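Long-range contacts in phage terminase large subunit (Thermus phage P7426, PDB 7KS4), which probably acts as an ATP-driven motor that translocates viral DNA into empty capsids and as the endonuclease that cuts the genome, this chain being its N-terminal ATPase domain: residues Ala29-Ala35 with Asp218-Phe222; Ala40-Arg44 with Ile182-Lys186; Glu50-Ala56 with Arg84-Lys88; Ile71-Gln77 with Leu153-Ile159. One frame throughout, in Å; residues are numbered along the deposited sequence.

Contact 1 of 4, residues Ala29-Ala35 with Asp218-Phe222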
loop_
_atom_site.group_PDB
_atom_site.type_symbol
_atom_site.label_atom_id
_atom_site.label_comp_id
_atom_site.label_asym_id
_atom_site.label_seq_id
_atom_site.Cartn_x
_atom_site.Cartn_y
_atom_site.Cartn_z
ATOM N N ALA A 29 0.292 13.101 -0.245
ATOM C CA ALA A 29 1.176 13.110 0.916
ATOM C C ALA A 29 1.901 11.778 1.062
ATOM O O ALA A 29 3.104 11.747 1.348
ATOM C CB ALA A 29 0.386 13.432 2.181
ATOM N N ILE A 30 1.190 10.668 0.852
ATOM C CA ILE A 30 1.819 9.348 0.899
ATOM C C ILE A 30 2.913 9.243 -0.155
ATOM O O ILE A 30 4.013 8.750 0.113
ATOM C CB ILE A 30 0.756 8.248 0.724
ATOM C CG1 ILE A 30 -0.171 8.235 1.952
ATOM C CG2 ILE A 30 1.416 6.872 0.485
ATOM C CD1 ILE A 30 -1.333 7.279 1.851
ATOM N N HIS A 31 2.619 9.685 -1.380
ATOM C CA HIS A 31 3.588 9.556 -2.467
ATOM C C HIS A 31 4.805 10.446 -2.246
ATOM O O HIS A 31 5.918 10.082 -2.635
ATOM C CB HIS A 31 2.941 9.901 -3.809
ATOM C CG HIS A 31 1.846 8.969 -4.212
ATOM N ND1 HIS A 31 1.984 7.598 -4.183
ATOM C CD2 HIS A 31 0.593 9.211 -4.665
ATOM C CE1 HIS A 31 0.863 7.036 -4.594
ATOM N NE2 HIS A 31 0.004 7.992 -4.893
ATOM N N ARG A 32 4.615 11.631 -1.656
ATOM C CA ARG A 32 5.750 12.522 -1.425
ATOM C C ARG A 32 6.639 12.043 -0.284
ATOM O O ARG A 32 7.805 12.447 -0.210
ATOM C CB ARG A 32 5.267 13.942 -1.130
ATOM C CG ARG A 32 4.696 14.654 -2.347
ATOM C CD ARG A 32 4.508 16.137 -2.087
ATOM N NE ARG A 32 3.776 16.794 -3.168
ATOM C CZ ARG A 32 4.334 17.349 -4.241
ATOM N NH1 ARG A 32 5.652 17.344 -4.404
ATOM N NH2 ARG A 32 3.566 17.917 -5.161
ATOM N N SER A 33 6.120 11.193 0.595
ATOM C CA SER A 33 6.899 10.719 1.728
ATOM C C SER A 33 8.005 9.779 1.269
ATOM O O SER A 33 7.759 8.845 0.503
ATOM C CB SER A 33 5.997 9.999 2.726
ATOM O OG SER A 33 6.774 9.380 3.736
ATOM N N THR A 34 9.219 10.013 1.763
ATOM C CA THR A 34 10.354 9.135 1.518
ATOM C C THR A 34 10.607 8.159 2.665
ATOM O O THR A 34 11.626 7.460 2.655
ATOM C CB THR A 34 11.609 9.972 1.266
ATOM O OG1 THR A 34 11.853 10.813 2.401
ATOM C CG2 THR A 34 11.433 10.829 0.016
ATOM N N ALA A 35 9.707 8.090 3.643
ATOM C CA ALA A 35 9.914 7.222 4.795
ATOM C C ALA A 35 9.885 5.754 4.378
ATOM O O ALA A 35 9.066 5.336 3.555
ATOM C CB ALA A 35 8.843 7.484 5.856
ATOM N N ASP A 218 12.397 6.805 10.661
ATOM C CA ASP A 218 12.064 6.093 9.433
ATOM C C ASP A 218 10.566 5.891 9.252
ATOM O O ASP A 218 10.158 5.257 8.272
ATOM C CB ASP A 218 12.779 4.736 9.388
ATOM C CG ASP A 218 12.705 3.978 10.707
ATOM O OD1 ASP A 218 12.508 4.623 11.764
ATOM O OD2 ASP A 218 12.863 2.734 10.686
ATOM N N PHE A 219 9.748 6.433 10.150
ATOM C CA PHE A 219 8.304 6.265 10.107
ATOM C C PHE A 219 7.622 7.580 9.755
ATOM O O PHE A 219 7.991 8.642 10.270
ATOM C CB PHE A 219 7.771 5.768 11.451
ATOM C CG PHE A 219 7.907 4.284 11.658
ATOM C CD1 PHE A 219 9.143 3.713 11.919
ATOM C CD2 PHE A 219 6.792 3.467 11.628
ATOM C CE1 PHE A 219 9.260 2.343 12.119
ATOM C CE2 PHE A 219 6.906 2.102 11.828
ATOM C CZ PHE A 219 8.136 1.543 12.073
ATOM N N GLU A 220 6.609 7.503 8.899
ATOM C CA GLU A 220 5.733 8.642 8.653
ATOM C C GLU A 220 4.308 8.129 8.549
ATOM O O GLU A 220 4.047 7.171 7.818
ATOM C CB GLU A 220 6.118 9.403 7.380
ATOM C CG GLU A 220 5.222 10.604 7.114
ATOM C CD GLU A 220 5.776 11.505 6.032
ATOM O OE1 GLU A 220 6.841 11.169 5.472
ATOM O OE2 GLU A 220 5.149 12.545 5.745
ATOM N N SER A 221 3.392 8.762 9.279
ATOM C CA SER A 221 2.021 8.290 9.373
ATOM C C SER A 221 1.037 9.311 8.820
ATOM O O SER A 221 1.250 10.524 8.914
ATOM C CB SER A 221 1.654 7.968 10.811
ATOM O OG SER A 221 2.441 6.896 11.286
ATOM N N PHE A 222 -0.057 8.792 8.265
ATOM C CA PHE A 222 -1.093 9.586 7.621
ATOM C C PHE A 222 -2.442 9.164 8.177
ATOM O O PHE A 222 -2.674 7.973 8.418
ATOM C CB PHE A 222 -1.046 9.388 6.106
ATOM C CG PHE A 222 0.340 9.476 5.543
ATOM C CD1 PHE A 222 0.795 10.655 4.980
ATOM C CD2 PHE A 222 1.201 8.389 5.605
ATOM C CE1 PHE A 222 2.072 10.745 4.477
ATOM C CE2 PHE A 222 2.474 8.478 5.101
ATOM C CZ PHE A 222 2.907 9.663 4.536
HETATM O O HOH W 1 4.133 13.632 2.701
HETATM O O HOH W 2 9.382 11.970 3.682
#
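The last turn of helix 25-32 and the turn after it run beside the start of strand 219-224, an outermost strand of the central sheet. The backbones converge along the pair: CA of Ile30 is 7.3 Å from CA of Phe222, but CA of Ala35 is 5.2 Å from CA of Asp218. Phe222 fills the wider end. Its ring face receives Ile30, with CG1 of Ile30 3.8 Å from the ring centroid in a CH-pi contact, and its edge meets Ser33, CB to CZ of Phe222 3.6 Å. At the narrow end CB of Ala35 packs on CB of Glu220 at 3.7 Å. Ser33 leaves the helix and forms an ST turn: its OG accepts from N of Ala35 (3.2 Å) and donates to OE1 of Glu220 (2.5 Å, very short). Water 2 joins N of Thr34 (2.7 Å) to OE1 of Glu220 (3.2 Å). One carboxylate thus holds the turn that leads from the helix into strand 37-42, while the Phe222 ring packs against Ile30 and the CB atoms of Ala29 and Ser33.

Contact 2 of 4, residues Ala40-Arg44 with Ile182-Lys186; sequences ACLGR and ISTPK. With SO4 (sulfate ion), chain H.
This contact joins two neighbouring parallel strands of the P-loop ATPase core where their ends open into the nucleotide site. Strand 37-42 leads into the phosphate-binding loop, and Gly43 and Arg44 line the ADP pocket. Residues 40-42 and 182-183 are extended. Ala40 pairs with Ile182 (CA-CA 4.7 Å) and Cys41 with Ser183 (CA-CA 5.4 Å). Two backbone hydrogen bonds fix the register: N of Ser183 to O of Ala40, 3.1 Å, and N of Leu42 to O of Ser183, 3.3 Å. Ala40 and Ile182 share one face of the sheet, CB to CG2 3.9 Å. Cys41 and Ser183 share the other. Cys41 is t, which brings its SG to 3.6 Å from CD of Pro185. Beyond the strands the segments diverge. Thr184 is p and sets its CG2 3.3 Å from O of Leu42. OG of Ser183 donates to O of Thr184 at 2.7 Å. The Arg44 side chain extends outward, and its NH1 makes a weak 3.0 Å hydrogen bond to O4 of a sulfate, probably from the crystallisation liquor. N of Thr184 hydrogen-bonds OE2 of Glu155, the predicted active-site residue for ATPase activity. Strand 178-183 lies between the P-loop strand 37-42 and the Walker B strand 150-153, the inserted strand characteristic of ASCE ATPases.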
loop_
_atom_site.group_PDB
_atom_site.type_symbol
_atom_site.label_atom_id
_atom_site.label_comp_id
_atom_site.label_asym_id
_atom_site.label_seq_id
_atom_site.Cartn_x
_atom_site.Cartn_y
_atom_site.Cartn_z
ATOM N N ALA A 40 -0.604 4.386 6.959
ATOM C CA ALA A 40 -1.776 5.198 6.642
ATOM C C ALA A 40 -2.994 4.600 7.329
ATOM O O ALA A 40 -3.434 3.497 6.987
ATOM C CB ALA A 40 -1.994 5.294 5.132
ATOM N N CYS A 41 -3.540 5.335 8.294
ATOM C CA CYS A 41 -4.776 4.959 8.968
ATOM C C CYS A 41 -5.869 5.845 8.385
ATOM O O CYS A 41 -6.009 7.007 8.776
ATOM C CB CYS A 41 -4.650 5.130 10.474
ATOM S SG CYS A 41 -6.190 4.811 11.359
ATOM N N LEU A 42 -6.628 5.298 7.438
ATOM C CA LEU A 42 -7.598 6.067 6.669
ATOM C C LEU A 42 -8.918 5.309 6.619
ATOM O O LEU A 42 -8.948 4.076 6.595
ATOM C CB LEU A 42 -7.097 6.362 5.228
ATOM C CG LEU A 42 -5.643 6.812 5.016
ATOM C CD1 LEU A 42 -5.342 7.008 3.535
ATOM C CD2 LEU A 42 -5.326 8.098 5.770
ATOM N N GLY A 43 -10.016 6.057 6.632
ATOM C CA GLY A 43 -11.323 5.446 6.524
ATOM C C GLY A 43 -11.576 4.896 5.135
ATOM O O GLY A 43 -10.813 5.111 4.192
ATOM N N ARG A 44 -12.681 4.164 5.010
ATOM C CA ARG A 44 -13.100 3.672 3.704
ATOM C C ARG A 44 -13.250 4.825 2.723
ATOM O O ARG A 44 -13.602 5.945 3.099
ATOM C CB ARG A 44 -14.427 2.930 3.810
ATOM C CG ARG A 44 -14.379 1.725 4.704
ATOM C CD ARG A 44 -15.721 1.029 4.719
ATOM N NE ARG A 44 -15.683 -0.198 5.506
ATOM C CZ ARG A 44 -16.714 -1.021 5.655
ATOM N NH1 ARG A 44 -17.875 -0.751 5.068
ATOM N NH2 ARG A 44 -16.583 -2.115 6.392
ATOM N N ILE A 182 -1.191 0.038 5.387
ATOM C CA ILE A 182 -2.430 0.786 5.213
ATOM C C ILE A 182 -3.577 -0.023 5.800
ATOM O O ILE A 182 -3.640 -1.244 5.636
ATOM C CB ILE A 182 -2.695 1.124 3.726
ATOM C CG1 ILE A 182 -2.835 -0.147 2.887
ATOM C CG2 ILE A 182 -1.561 1.967 3.187
ATOM C CD1 ILE A 182 -3.050 0.099 1.397
ATOM N N SER A 183 -4.486 0.660 6.492
ATOM C CA SER A 183 -5.609 -0.051 7.091
ATOM C C SER A 183 -6.645 0.928 7.615
ATOM O O SER A 183 -6.326 2.070 7.955
ATOM C CB SER A 183 -5.143 -0.947 8.249
ATOM O OG SER A 183 -6.150 -1.873 8.629
ATOM N N THR A 184 -7.884 0.466 7.683
ATOM C CA THR A 184 -8.773 1.056 8.668
ATOM C C THR A 184 -8.418 0.476 10.034
ATOM O O THR A 184 -7.994 -0.678 10.117
ATOM C CB THR A 184 -10.234 0.758 8.343
ATOM O OG1 THR A 184 -10.448 -0.655 8.404
ATOM C CG2 THR A 184 -10.589 1.266 6.950
ATOM N N PRO A 185 -8.532 1.253 11.107
ATOM C CA PRO A 185 -8.019 0.784 12.399
ATOM C C PRO A 185 -8.904 -0.287 13.021
ATOM O O PRO A 185 -10.115 -0.348 12.783
ATOM C CB PRO A 185 -7.997 2.056 13.256
ATOM C CG PRO A 185 -9.038 2.934 12.651
ATOM C CD PRO A 185 -9.008 2.644 11.175
ATOM N N LYS A 186 -8.285 -1.126 13.850
ATOM C CA LYS A 186 -8.985 -2.217 14.522
ATOM C C LYS A 186 -8.572 -2.261 15.991
ATOM O O LYS A 186 -8.181 -3.298 16.530
ATOM C CB LYS A 186 -8.714 -3.542 13.812
ATOM C CG LYS A 186 -9.945 -4.163 13.191
ATOM C CD LYS A 186 -10.372 -3.424 11.946
ATOM C CE LYS A 186 -11.528 -4.116 11.265
ATOM N NZ LYS A 186 -11.942 -3.394 10.039
HETATM S S SO4 H . -20.558 -0.313 2.793
HETATM O O1 SO4 H . -22.007 -0.182 2.649
HETATM O O2 SO4 H . -19.930 -0.249 1.478
HETATM O O3 SO4 H . -20.259 -1.600 3.417
HETATM O O4 SO4 H . -20.030 0.769 3.622
#

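Contact 3 of 4, residues Glu50-Ala56 with Arg84-Lys88; sequences EAASVEA and RVVEK
This is a buried helix-helix packing contact in the P-loop ATPase fold, with a salt-bridge network at the edge of the ADP pocket. Helix 48-62, which follows the phosphate-binding loop, meets helix 75-92. Both segments are regular alpha helix. The segment axes approach to 9.0 Å and cross at -50°, with N-to-C directions 50° apart. The closest CA pair is Ser53 and Val85, at 5.1 Å. Val85 is t, and its CG2 packs 3.7 Å from CA of Ser53 and 3.8 Å from CB of Ala56. Ser53 is p and turns its OG back to O of Glu50, 2.7 Å, within its own helix. The same OG lies 3.5 Å from CE of Lys88, whose chain is m, t, t, p. CB of Ser53 is 4.0 Å from CB of Arg84. Arg84 is m, t, t, and its side chain comes within about 3 Å (nearest atoms) of ADP. Glu50 and Arg84 both touch ADP, so the network ties the two helices together beside the nucleotide. Glu50, with chi1 t and chi2 p, swings its carboxylate between two cations. Its OE1 accepts from NH1 of Arg84 at 3.0 Å, and its OE2 accepts from NZ of Lys88 at 2.8 Å.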
loop_
_atom_site.group_PDB
_atom_site.type_symbol
_atom_site.label_atom_id
_atom_site.label_comp_id
_atom_site.label_asym_id
_atom_site.label_seq_id
_atom_site.Cartn_x
_atom_site.Cartn_y
_atom_site.Cartn_z
ATOM N N GLU A 50 -5.809 2.626 -4.505
ATOM C CA GLU A 50 -5.278 3.245 -5.711
ATOM C C GLU A 50 -3.852 3.724 -5.490
ATOM O O GLU A 50 -2.967 3.490 -6.325
ATOM C CB GLU A 50 -6.171 4.410 -6.147
ATOM C CG GLU A 50 -5.958 4.826 -7.588
ATOM C CD GLU A 50 -6.478 3.795 -8.568
ATOM O OE1 GLU A 50 -7.147 2.838 -8.125
ATOM O OE2 GLU A 50 -6.216 3.943 -9.779
ATOM N N ALA A 51 -3.616 4.415 -4.373
ATOM C CA ALA A 51 -2.288 4.947 -4.089
ATOM C C ALA A 51 -1.267 3.828 -3.959
ATOM O O ALA A 51 -0.143 3.936 -4.467
ATOM C CB ALA A 51 -2.327 5.787 -2.815
ATOM N N ALA A 52 -1.635 2.742 -3.280
ATOM C CA ALA A 52 -0.713 1.621 -3.161
ATOM C C ALA A 52 -0.404 1.022 -4.528
ATOM O O ALA A 52 0.741 0.652 -4.804
ATOM C CB ALA A 52 -1.292 0.560 -2.228
ATOM N N SER A 53 -1.414 0.898 -5.391
ATOM C CA SER A 53 -1.179 0.313 -6.707
ATOM C C SER A 53 -0.225 1.176 -7.519
ATOM O O SER A 53 0.664 0.656 -8.207
ATOM C CB SER A 53 -2.507 0.113 -7.445
ATOM O OG SER A 53 -3.013 1.333 -7.971
ATOM N N VAL A 54 -0.368 2.502 -7.426
ATOM C CA VAL A 54 0.536 3.398 -8.144
ATOM C C VAL A 54 1.967 3.213 -7.667
ATOM O O VAL A 54 2.908 3.231 -8.470
ATOM C CB VAL A 54 0.076 4.857 -7.985
ATOM C CG1 VAL A 54 1.111 5.825 -8.571
ATOM C CG2 VAL A 54 -1.273 5.043 -8.675
ATOM N N GLU A 55 2.160 3.064 -6.352
ATOM C CA GLU A 55 3.503 2.846 -5.818
ATOM C C GLU A 55 4.128 1.588 -6.405
ATOM O O GLU A 55 5.301 1.590 -6.801
ATOM C CB GLU A 55 3.453 2.753 -4.289
ATOM C CG GLU A 55 3.098 4.064 -3.594
ATOM C CD GLU A 55 4.289 4.986 -3.426
ATOM O OE1 GLU A 55 5.432 4.489 -3.372
ATOM O OE2 GLU A 55 4.083 6.218 -3.357
ATOM N N ALA A 56 3.359 0.502 -6.469
ATOM C CA ALA A 56 3.868 -0.750 -7.022
ATOM C C ALA A 56 4.218 -0.608 -8.498
ATOM O O ALA A 56 5.277 -1.068 -8.940
ATOM C CB ALA A 56 2.840 -1.858 -6.815
ATOM N N ARG A 84 -5.453 -4.126 -9.729
ATOM C CA ARG A 84 -5.253 -2.764 -10.203
ATOM C C ARG A 84 -3.829 -2.553 -10.694
ATOM O O ARG A 84 -3.606 -1.841 -11.680
ATOM C CB ARG A 84 -5.589 -1.777 -9.097
ATOM C CG ARG A 84 -7.032 -1.844 -8.702
ATOM C CD ARG A 84 -7.342 -0.848 -7.638
ATOM N NE ARG A 84 -8.686 -1.043 -7.113
ATOM C CZ ARG A 84 -9.406 -0.087 -6.546
ATOM N NH1 ARG A 84 -8.903 1.133 -6.447
ATOM N NH2 ARG A 84 -10.623 -0.350 -6.092
ATOM N N VAL A 85 -2.850 -3.163 -10.025
ATOM C CA VAL A 85 -1.477 -3.087 -10.514
ATOM C C VAL A 85 -1.380 -3.728 -11.892
ATOM O O VAL A 85 -0.731 -3.194 -12.797
ATOM C CB VAL A 85 -0.512 -3.743 -9.509
ATOM C CG1 VAL A 85 0.902 -3.768 -10.058
ATOM C CG2 VAL A 85 -0.538 -2.985 -8.171
ATOM N N VAL A 86 -2.034 -4.878 -12.074
ATOM C CA VAL A 86 -2.017 -5.561 -13.366
ATOM C C VAL A 86 -2.499 -4.628 -14.472
ATOM O O VAL A 86 -1.796 -4.408 -15.466
ATOM C CB VAL A 86 -2.863 -6.845 -13.314
ATOM C CG1 VAL A 86 -3.011 -7.450 -14.711
ATOM C CG2 VAL A 86 -2.225 -7.859 -12.374
ATOM N N GLU A 87 -3.714 -4.084 -14.331
ATOM C CA GLU A 87 -4.250 -3.209 -15.376
ATOM C C GLU A 87 -3.264 -2.099 -15.709
ATOM O O GLU A 87 -2.969 -1.838 -16.884
ATOM C CB GLU A 87 -5.593 -2.604 -14.950
ATOM C CG GLU A 87 -6.310 -1.816 -16.065
ATOM C CD GLU A 87 -5.775 -0.396 -16.258
ATOM O OE1 GLU A 87 -5.332 0.217 -15.261
ATOM O OE2 GLU A 87 -5.797 0.105 -17.407
ATOM N N LYS A 88 -2.745 -1.429 -14.676
ATOM C CA LYS A 88 -1.863 -0.288 -14.895
ATOM C C LYS A 88 -0.557 -0.717 -15.546
ATOM O O LYS A 88 -0.054 -0.032 -16.445
ATOM C CB LYS A 88 -1.587 0.422 -13.569
ATOM C CG LYS A 88 -2.827 1.024 -12.935
ATOM C CD LYS A 88 -2.520 1.667 -11.587
ATOM C CE LYS A 88 -3.626 2.622 -11.174
ATOM N NZ LYS A 88 -4.963 1.997 -11.270
#

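Contact 4 of 4, residues Ile71-Gln77 with Leu153-Ile159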
loop_
_atom_site.group_PDB
_atom_site.type_symbol
_atom_site.label_atom_id
_atom_site.label_comp_id
_atom_site.label_asym_id
_atom_site.label_seq_id
_atom_site.Cartn_x
_atom_site.Cartn_y
_atom_site.Cartn_z
ATOM N N ILE A 71 0.231 -7.826 0.562
ATOM C CA ILE A 71 -0.296 -8.823 1.484
ATOM C C ILE A 71 -1.573 -8.267 2.089
ATOM O O ILE A 71 -1.592 -7.127 2.570
ATOM C CB ILE A 71 0.717 -9.173 2.590
ATOM C CG1 ILE A 71 2.111 -9.356 1.986
ATOM C CG2 ILE A 71 0.248 -10.434 3.344
ATOM C CD1 ILE A 71 3.196 -9.606 3.005
ATOM N N ALA A 72 -2.630 -9.063 2.063
ATOM C CA ALA A 72 -3.901 -8.732 2.687
ATOM C C ALA A 72 -4.305 -9.860 3.612
ATOM O O ALA A 72 -3.646 -10.907 3.659
ATOM C CB ALA A 72 -4.987 -8.498 1.623
ATOM N N PRO A 73 -5.376 -9.683 4.391
ATOM C CA PRO A 73 -5.835 -10.790 5.246
ATOM C C PRO A 73 -6.291 -12.009 4.466
ATOM O O PRO A 73 -6.133 -13.137 4.953
ATOM C CB PRO A 73 -6.989 -10.165 6.042
ATOM C CG PRO A 73 -6.714 -8.695 6.025
ATOM C CD PRO A 73 -6.105 -8.434 4.671
ATOM N N THR A 74 -6.853 -11.816 3.272
ATOM C CA THR A 74 -7.352 -12.896 2.433
ATOM C C THR A 74 -6.873 -12.685 1.003
ATOM O O THR A 74 -6.466 -11.586 0.621
ATOM C CB THR A 74 -8.879 -12.957 2.435
ATOM O OG1 THR A 74 -9.401 -11.729 1.909
ATOM C CG2 THR A 74 -9.415 -13.182 3.850
ATOM N N TYR A 75 -6.949 -13.751 0.203
ATOM C CA TYR A 75 -6.578 -13.636 -1.203
ATOM C C TYR A 75 -7.557 -12.747 -1.961
ATOM O O TYR A 75 -7.147 -11.966 -2.829
ATOM C CB TYR A 75 -6.496 -15.020 -1.850
ATOM C CG TYR A 75 -5.119 -15.634 -1.754
ATOM C CD1 TYR A 75 -4.018 -14.997 -2.315
ATOM C CD2 TYR A 75 -4.914 -16.849 -1.110
ATOM C CE1 TYR A 75 -2.755 -15.542 -2.235
ATOM C CE2 TYR A 75 -3.645 -17.402 -1.026
ATOM C CZ TYR A 75 -2.571 -16.741 -1.592
ATOM O OH TYR A 75 -1.304 -17.272 -1.520
ATOM N N ASP A 76 -8.850 -12.844 -1.647
ATOM C CA ASP A 76 -9.833 -11.986 -2.303
ATOM C C ASP A 76 -9.544 -10.515 -2.031
ATOM O O ASP A 76 -9.755 -9.660 -2.901
ATOM C CB ASP A 76 -11.243 -12.352 -1.842
ATOM C CG ASP A 76 -11.687 -13.716 -2.338
ATOM O OD1 ASP A 76 -11.339 -14.083 -3.481
ATOM O OD2 ASP A 76 -12.385 -14.421 -1.583
ATOM N N GLN A 77 -9.064 -10.198 -0.828
ATOM C CA GLN A 77 -8.693 -8.818 -0.532
ATOM C C GLN A 77 -7.401 -8.434 -1.246
ATOM O O GLN A 77 -7.287 -7.322 -1.772
ATOM C CB GLN A 77 -8.551 -8.620 0.977
ATOM C CG GLN A 77 -8.297 -7.172 1.390
ATOM C CD GLN A 77 -9.447 -6.248 1.033
ATOM O OE1 GLN A 77 -10.603 -6.673 0.972
ATOM N NE2 GLN A 77 -9.135 -4.974 0.794
ATOM N N LEU A 153 1.025 -3.725 2.855
ATOM C CA LEU A 153 0.113 -4.448 3.734
ATOM C C LEU A 153 -1.231 -3.746 3.652
ATOM O O LEU A 153 -1.356 -2.588 4.067
ATOM C CB LEU A 153 0.613 -4.495 5.178
ATOM C CG LEU A 153 1.639 -5.577 5.511
ATOM C CD1 LEU A 153 2.964 -5.290 4.849
ATOM C CD2 LEU A 153 1.808 -5.705 7.022
ATOM N N ASP A 154 -2.223 -4.440 3.109
ATOM C CA ASP A 154 -3.573 -3.912 2.976
ATOM C C ASP A 154 -4.428 -4.448 4.116
ATOM O O ASP A 154 -4.296 -5.610 4.506
ATOM C CB ASP A 154 -4.174 -4.300 1.628
ATOM C CG ASP A 154 -5.458 -3.551 1.319
ATOM O OD1 ASP A 154 -5.656 -2.441 1.853
ATOM O OD2 ASP A 154 -6.261 -4.075 0.529
ATOM N N GLU A 155 -5.296 -3.595 4.653
ATOM C CA GLU A 155 -6.026 -3.886 5.892
ATOM C C GLU A 155 -5.097 -4.520 6.927
ATOM O O GLU A 155 -5.374 -5.568 7.524
ATOM C CB GLU A 155 -7.251 -4.754 5.621
ATOM C CG GLU A 155 -8.486 -3.923 5.246
ATOM C CD GLU A 155 -8.840 -2.887 6.318
ATOM O OE1 GLU A 155 -9.240 -3.281 7.436
ATOM O OE2 GLU A 155 -8.683 -1.678 6.052
ATOM N N ALA A 156 -3.981 -3.828 7.149
ATOM C CA ALA A 156 -2.923 -4.329 8.017
ATOM C C ALA A 156 -3.400 -4.578 9.442
ATOM O O ALA A 156 -2.902 -5.492 10.108
ATOM C CB ALA A 156 -1.766 -3.336 8.028
ATOM N N ALA A 157 -4.334 -3.768 9.947
ATOM C CA ALA A 157 -4.768 -3.943 11.330
ATOM C C ALA A 157 -5.461 -5.281 11.543
ATOM O O ALA A 157 -5.606 -5.719 12.691
ATOM C CB ALA A 157 -5.692 -2.799 11.750
ATOM N N MET A 158 -5.886 -5.936 10.466
ATOM C CA MET A 158 -6.471 -7.265 10.532
ATOM C C MET A 158 -5.458 -8.372 10.261
ATOM O O MET A 158 -5.824 -9.550 10.301
ATOM C CB MET A 158 -7.634 -7.367 9.537
ATOM C CG MET A 158 -8.863 -6.584 9.964
ATOM S SD MET A 158 -9.623 -7.274 11.454
ATOM C CE MET A 158 -10.412 -8.741 10.795
ATOM N N ILE A 159 -4.203 -8.031 10.002
ATOM C CA ILE A 159 -3.147 -9.013 9.772
ATOM C C ILE A 159 -2.430 -9.259 11.100
ATOM O O ILE A 159 -2.043 -8.288 11.758
ATOM C CB ILE A 159 -2.155 -8.529 8.698
ATOM C CG1 ILE A 159 -2.861 -8.416 7.338
ATOM C CG2 ILE A 159 -0.958 -9.471 8.594
ATOM C CD1 ILE A 159 -2.016 -7.789 6.248
HETATM O O HOH W 3 -5.616 -5.245 -1.882
#
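Ile71, Pro73 and Asp154 bury the most surface here. Ile71, next to last in strand 67-72, pairs in parallel with Leu153 of strand 150-153, CA to CA 4.9 Å. Its O accepts from N of Asp154 at 2.8 Å. The same O lies 3.4 Å from CA of Leu153 in a CA-H...O contact. Pro73 follows as the chain leaves the sheet. Its ring fits into the turn of residues 154-159: CD is 3.4 Å from O of Asp154, CG is 3.9 Å from CB of Met158, and CG is 4.1 Å from CG1 of Ile159. Asp154, in the predicted Walker B motif, is a Mg2+ site seen in a structure of this protein; here its nearest side-chain atom is about 3 Å from the bound magnesium ion. Its OD2 accepts from NE2 of Gln77 at 3.0 Å and from water 3 at 2.8 Å. That water also donates to O of Gln77 at 2.7 Å. Thr74 N-caps the helix that carries Gln77, its OG1 accepting from N of Gln77 at 3.2 Å. Glu155, predicted to be catalytic, turns its carboxylate away to N of Thr184. The two donors to OD2 are consistent with helix 75-92 helping to orient this Walker B carboxylate.

From the N terminus, the first segment met is the end of helix 25-32. Contact 1 joins it to strand 219-224 and closes the longest loop, with the other three contacts inside it. Strand 37-42 follows, and contact 2 pairs it with strand 178-183, enclosing contacts 3 and 4. These two cross: residues 71-77 lie between the segments of contact 3, and residues 84-88 between those of contact 4. Both use helix 75-92 but do not touch. Contacts 1 and 2 meet at the sheet, where N of Cys41 lies 2.8 Å from O of Phe222. His31 links contact 1 to Glu55 in contact 3. Glu155 links contact 4 to Thr184 in contact 2, joining the Walker B end to the neighbouring strand.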